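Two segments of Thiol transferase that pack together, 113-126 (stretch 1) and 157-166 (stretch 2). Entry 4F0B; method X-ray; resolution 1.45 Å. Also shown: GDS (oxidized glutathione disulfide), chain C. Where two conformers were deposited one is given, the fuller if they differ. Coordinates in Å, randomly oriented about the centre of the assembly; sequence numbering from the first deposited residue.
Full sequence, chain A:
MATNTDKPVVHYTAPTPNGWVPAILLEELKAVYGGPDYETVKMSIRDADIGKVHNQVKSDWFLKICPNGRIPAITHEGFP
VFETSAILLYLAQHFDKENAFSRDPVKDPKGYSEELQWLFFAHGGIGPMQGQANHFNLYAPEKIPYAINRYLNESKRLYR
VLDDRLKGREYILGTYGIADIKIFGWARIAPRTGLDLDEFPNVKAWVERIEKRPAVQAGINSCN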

# COMPACT_ATOMS: atom_id res chain seq x y z
N SER A 113 -1.82 -9.30 11.24
CA SER A 113 -0.73 -8.36 10.97
C SER A 113 0.17 -8.82 9.83
O SER A 113 0.50 -8.05 8.95
CB SER A 113 0.08 -8.12 12.22
OG SER A 113 1.17 -7.24 11.91
N GLU A 114 0.55 -10.11 9.82
CA GLU A 114 1.39 -10.58 8.73
C GLU A 114 0.71 -10.42 7.38
O GLU A 114 1.35 -10.06 6.38
CB GLU A 114 1.82 -12.03 8.93
CG GLU A 114 2.73 -12.27 10.12
CD GLU A 114 3.30 -13.68 10.08
OE1 GLU A 114 2.93 -14.47 10.97
OE2 GLU A 114 4.10 -14.01 9.14
N GLU A 115 -0.59 -10.73 7.33
CA GLU A 115 -1.34 -10.52 6.11
C GLU A 115 -1.30 -9.05 5.68
O GLU A 115 -1.05 -8.77 4.50
CB GLU A 115 -2.76 -11.04 6.33
CG GLU A 115 -3.67 -10.84 5.15
CD GLU A 115 -5.07 -11.08 5.56
OE1 GLU A 115 -5.74 -10.10 5.98
OE2 GLU A 115 -5.49 -12.25 5.56
N LEU A 116 -1.54 -8.12 6.60
CA LEU A 116 -1.42 -6.68 6.28
C LEU A 116 -0.02 -6.33 5.80
O LEU A 116 0.15 -5.59 4.84
CB LEU A 116 -1.74 -5.80 7.49
CG LEU A 116 -3.19 -5.79 7.97
CD1 LEU A 116 -3.30 -4.88 9.18
CD2 LEU A 116 -4.12 -5.30 6.85
N GLN A 117 1.00 -6.88 6.45
CA GLN A 117 2.37 -6.54 6.04
C GLN A 117 2.62 -6.96 4.60
O GLN A 117 3.20 -6.17 3.81
CB GLN A 117 3.37 -7.23 6.98
CG GLN A 117 3.30 -6.73 8.42
CD GLN A 117 4.21 -7.52 9.30
OE1 GLN A 117 5.39 -7.67 9.02
NE2 GLN A 117 3.66 -8.07 10.40
N TRP A 118 2.22 -8.18 4.22
CA TRP A 118 2.44 -8.61 2.83
C TRP A 118 1.55 -7.90 1.82
O TRP A 118 2.01 -7.62 0.71
CB TRP A 118 2.42 -10.15 2.72
CG TRP A 118 3.65 -10.74 3.35
CD1 TRP A 118 3.77 -11.22 4.62
CD2 TRP A 118 4.97 -10.83 2.76
NE1 TRP A 118 5.07 -11.64 4.85
CE2 TRP A 118 5.82 -11.39 3.73
CE3 TRP A 118 5.48 -10.52 1.52
CZ2 TRP A 118 7.18 -11.63 3.47
CZ3 TRP A 118 6.83 -10.75 1.27
CH2 TRP A 118 7.65 -11.31 2.24
N LEU A 119 0.33 -7.54 2.22
CA LEU A 119 -0.50 -6.72 1.34
C LEU A 119 0.13 -5.35 1.12
O LEU A 119 0.21 -4.88 -0.02
CB LEU A 119 -1.92 -6.57 1.91
CG LEU A 119 -2.79 -7.81 1.79
CD1 LEU A 119 -4.05 -7.61 2.62
CD2 LEU A 119 -3.21 -8.06 0.34
N PHE A 120 0.57 -4.71 2.21
CA PHE A 120 1.21 -3.40 2.08
C PHE A 120 2.54 -3.50 1.31
O PHE A 120 2.87 -2.57 0.53
CB PHE A 120 1.38 -2.72 3.44
CG PHE A 120 0.14 -2.01 3.90
CD1 PHE A 120 -0.25 -0.82 3.30
CD2 PHE A 120 -0.64 -2.52 4.96
CE1 PHE A 120 -1.39 -0.17 3.73
CE2 PHE A 120 -1.78 -1.86 5.41
CZ PHE A 120 -2.17 -0.66 4.79
N PHE A 121 3.29 -4.58 1.48
CA PHE A 121 4.50 -4.77 0.70
C PHE A 121 4.16 -4.77 -0.80
O PHE A 121 4.86 -4.15 -1.60
CB PHE A 121 5.18 -6.10 1.13
CG PHE A 121 6.24 -6.57 0.16
CD1 PHE A 121 7.51 -5.98 0.12
CD2 PHE A 121 5.96 -7.61 -0.71
CE1 PHE A 121 8.50 -6.44 -0.80
CE2 PHE A 121 6.94 -8.09 -1.63
CZ PHE A 121 8.20 -7.49 -1.68
N ALA A 122 3.14 -5.53 -1.19
CA ALA A 122 2.73 -5.60 -2.58
C ALA A 122 2.22 -4.25 -3.05
O ALA A 122 2.51 -3.82 -4.17
CB ALA A 122 1.59 -6.59 -2.72
N HIS A 123 1.47 -3.56 -2.18
CA HIS A 123 0.76 -2.35 -2.56
C HIS A 123 1.72 -1.15 -2.73
O HIS A 123 1.45 -0.23 -3.51
CB HIS A 123 -0.27 -2.07 -1.48
CG HIS A 123 -1.42 -1.26 -1.96
ND1 HIS A 123 -2.59 -1.84 -2.43
CD2 HIS A 123 -1.60 0.08 -2.01
CE1 HIS A 123 -3.43 -0.88 -2.77
NE2 HIS A 123 -2.86 0.30 -2.50
N GLY A 124 2.83 -1.17 -1.97
CA GLY A 124 3.81 -0.09 -2.05
C GLY A 124 5.05 -0.47 -2.84
O GLY A 124 5.84 0.40 -3.18
N GLY A 125 5.22 -1.75 -3.14
CA GLY A 125 6.40 -2.28 -3.80
C GLY A 125 6.10 -2.83 -5.18
O GLY A 125 6.27 -2.14 -6.19
N ILE A 126 5.62 -4.06 -5.23
CA ILE A 126 5.41 -4.73 -6.52
C ILE A 126 4.44 -3.95 -7.46
O ILE A 126 4.77 -3.70 -8.62
CB ILE A 126 4.93 -6.17 -6.33
CG1 ILE A 126 6.12 -7.02 -5.84
CG2 ILE A 126 4.42 -6.77 -7.65
CD1 ILE A 126 5.77 -8.46 -5.37
N ARG A 157 14.35 -7.11 -7.80
CA ARG A 157 14.67 -7.12 -6.38
C ARG A 157 13.44 -7.52 -5.56
O ARG A 157 13.54 -8.34 -4.63
CB ARG A 157 15.19 -5.74 -5.92
CG ARG A 157 15.74 -5.72 -4.51
CD ARG A 157 15.93 -4.31 -4.01
NE ARG A 157 14.64 -3.64 -3.80
CZ ARG A 157 13.87 -3.85 -2.73
NH1 ARG A 157 14.27 -4.65 -1.74
NH2 ARG A 157 12.71 -3.20 -2.62
N LEU A 158 12.29 -6.93 -5.86
CA LEU A 158 11.06 -7.26 -5.15
C LEU A 158 10.64 -8.71 -5.36
O LEU A 158 10.20 -9.37 -4.39
CB LEU A 158 9.96 -6.33 -5.62
CG LEU A 158 10.12 -4.87 -5.14
CD1 LEU A 158 9.25 -3.96 -6.02
CD2 LEU A 158 9.77 -4.70 -3.65
N TYR A 159 10.78 -9.21 -6.59
CA TYR A 159 10.48 -10.63 -6.83
C TYR A 159 11.46 -11.57 -6.15
O TYR A 159 11.06 -12.68 -5.82
CB TYR A 159 10.28 -10.92 -8.33
CG TYR A 159 8.88 -10.55 -8.77
CD1 TYR A 159 8.56 -9.31 -9.27
CD2 TYR A 159 7.84 -11.47 -8.61
CE1 TYR A 159 7.27 -8.99 -9.67
CE2 TYR A 159 6.53 -11.13 -8.99
CZ TYR A 159 6.28 -9.92 -9.54
OH TYR A 159 4.97 -9.60 -9.92
N ARG A 160 12.70 -11.13 -5.89
CA ARG A 160 13.63 -11.97 -5.16
C ARG A 160 13.17 -12.06 -3.71
O ARG A 160 13.23 -13.14 -3.09
CB ARG A 160 15.03 -11.36 -5.24
CG ARG A 160 16.08 -12.20 -4.47
CD ARG A 160 16.26 -13.61 -5.07
NE ARG A 160 16.61 -13.53 -6.49
CZ ARG A 160 16.27 -14.45 -7.41
NH1 ARG A 160 15.59 -15.54 -7.06
NH2 ARG A 160 16.64 -14.28 -8.68
N VAL A 161 12.70 -10.94 -3.14
CA VAL A 161 12.12 -10.98 -1.80
C VAL A 161 10.95 -12.00 -1.77
O VAL A 161 10.86 -12.86 -0.86
CB VAL A 161 11.60 -9.60 -1.37
CG1 VAL A 161 10.83 -9.68 -0.02
CG2 VAL A 161 12.79 -8.60 -1.23
N LEU A 162 10.06 -11.94 -2.75
CA LEU A 162 8.91 -12.87 -2.78
C LEU A 162 9.38 -14.31 -2.98
O LEU A 162 8.87 -15.24 -2.30
CB LEU A 162 7.95 -12.45 -3.89
CG LEU A 162 6.71 -13.31 -4.02
CD1 LEU A 162 5.84 -13.20 -2.77
CD2 LEU A 162 5.94 -12.79 -5.23
N ASP A 163 10.35 -14.53 -3.88
CA ASP A 163 10.84 -15.87 -4.15
C ASP A 163 11.45 -16.49 -2.88
O ASP A 163 11.18 -17.67 -2.55
CB ASP A 163 11.86 -15.86 -5.29
CG ASP A 163 12.08 -17.24 -5.85
OD1 ASP A 163 11.24 -17.66 -6.71
OD2 ASP A 163 13.07 -17.90 -5.42
N ASP A 164 12.25 -15.72 -2.15
CA ASP A 164 12.86 -16.22 -0.92
C ASP A 164 11.79 -16.52 0.15
O ASP A 164 11.88 -17.53 0.86
CB ASP A 164 13.88 -15.20 -0.38
CG ASP A 164 15.16 -15.18 -1.17
OD1 ASP A 164 15.46 -16.13 -1.91
OD2 ASP A 164 15.93 -14.19 -0.99
N ARG A 165 10.76 -15.68 0.22
CA ARG A 165 9.64 -15.95 1.12
C ARG A 165 8.96 -17.26 0.76
O ARG A 165 8.56 -18.03 1.65
CB ARG A 165 8.62 -14.82 1.08
CG ARG A 165 7.34 -15.06 1.90
CD ARG A 165 7.59 -15.24 3.37
NE ARG A 165 6.37 -15.69 4.05
CZ ARG A 165 6.26 -15.82 5.36
NH1 ARG A 165 7.25 -15.46 6.16
NH2 ARG A 165 5.11 -16.28 5.89
N LEU A 166 8.80 -17.54 -0.53
CA LEU A 166 8.11 -18.73 -0.94
C LEU A 166 8.96 -20.00 -0.83
O LEU A 166 8.42 -21.11 -0.94
CB LEU A 166 7.54 -18.56 -2.36
CG LEU A 166 6.33 -17.62 -2.43
CD1 LEU A 166 6.08 -17.28 -3.89
CD2 LEU A 166 5.09 -18.31 -1.85
N1 GDS C . -3.26 1.65 -5.77
CA1 GDS C . -4.44 1.40 -6.67
C1 GDS C . -5.05 0.03 -6.28
OE1 GDS C . -4.30 -0.83 -5.77
OE2 GDS C . -6.27 -0.13 -6.48
CB1 GDS C . -3.96 1.33 -8.13
CG1 GDS C . -5.13 1.19 -9.12
CD1 GDS C . -4.64 1.45 -10.53
O1 GDS C . -3.48 1.69 -10.84
N2 GDS C . -5.63 1.47 -11.48
CA2 GDS C . -5.35 1.69 -12.91
C2 GDS C . -6.26 2.79 -13.43
O2 GDS C . -7.47 2.85 -13.10
CB2 GDS C . -5.60 0.45 -13.76
SG2 GDS C . -4.72 -1.02 -13.25
N3 GDS C . -5.66 3.65 -14.27
CA3 GDS C . -6.45 4.73 -14.87
C3 GDS C . -5.80 6.06 -14.73
OE3 GDS C . -6.45 7.03 -15.18
OE4 GDS C . -4.68 6.15 -14.15
N4 GDS C . -0.71 0.92 -11.13
CA4 GDS C . 0.29 1.08 -10.08
C4 GDS C . -0.08 0.37 -8.74
OE5 GDS C . -0.88 -0.59 -8.74
OE6 GDS C . 0.48 0.83 -7.73
C5 GDS C . -0.33 0.87 -12.41
O5 GDS C . 0.88 0.95 -12.75
CA5 GDS C . -1.42 0.73 -13.45
N5 GDS C . -1.09 1.55 -14.64
CB5 GDS C . -1.52 -0.78 -13.76
SG5 GDS C . -2.95 -1.13 -14.79
CA6 GDS C . -1.48 5.71 -15.21
C6 GDS C . 0.04 5.99 -15.26
OE7 GDS C . 0.79 5.37 -14.47
OE8 GDS C . 0.42 6.87 -16.07
N6 GDS C . -2.17 6.98 -15.35
CB6 GDS C . -1.89 4.74 -16.36
CG6 GDS C . -1.35 3.28 -16.28
CD6 GDS C . -1.89 2.57 -15.07
O6 GDS C . -2.91 2.86 -14.47
O HOH W 1 5.45 -16.34 8.79

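Two helices of one chain can be held together almost entirely by the fit of side chains, with the charged pair, and the water between them, at one end, and these segments of a thiol transferase illustrate the principle. Their axes run nearly antiparallel, at 160°, and come no closer than 10.9 Å, a spacing that leaves room for large side chains in between. About 500 Å² of surface is buried, and no direct hydrogen bond crosses the interface.

Stretch 1 enters the contact at Glu114. Its OE2 lies 4.1 Å from NH2 of Arg165, well out of the guanidinium plane, so the opposite charges are near each other without forming a salt bridge. A water fills the role of connector: it donates to Glu114 OE2 at 2.7 Å and accepts from Arg165 NH2 at 2.9 Å.

One turn on, Trp118 supplies a broad surface for the aliphatic part of the same arginine. Arg165 CD approaches Trp118 CZ2 to 3.6 Å, and Arg165 CG makes an off-centre CH-pi contact, 4.2 Å from the centroid of the six-membered ring of Trp118. The indole NE1 lies over one face of the guanidinium. Arginine suits this border because its methylenes can pack against an aromatic ring while its charged end reaches water. The indole also meets Val161, with Trp118 CH2 4.2 Å from Val161 CG1.

The CA-to-CB bond of Phe121 points toward stretch 2, and with chi1 in the t well its ring continues the apolar seam. Its CZ sits 3.8 Å from Val161 CG1, and its CE1 3.6 Å from Leu158 CD2. Val161 CG1 thus touches both aromatic residues.

At Gly125, within a wider pi-type turn, the backbone itself becomes part of the surface: its C atom is 3.5 Å from Leu158 CD1. An ideal CB here would lie 3.1 Å from Leu158 CD2 and clash with Phe121 O at 2.7 Å, so the absence of a side chain permits this close approach.

Ile126 closes the series where the backbones draw nearest, its CA 6.3 Å from the CA of Leu158. Although its CA-to-CB bond points sideways, its branched side chain reaches several partners: CG1 is 3.9 Å from Leu158 CB, CD1 is 4.3 Å from Leu162 CD2, and CG2 is 3.7 Å from Tyr159 OH. Ile126 CD1 lies over one face of the Tyr159 ring; the CA-to-CB bond of Tyr159 points away, but the end of its side chain comes nearer. The tyrosine hydroxyl is hydrogen-bonded elsewhere in the structure.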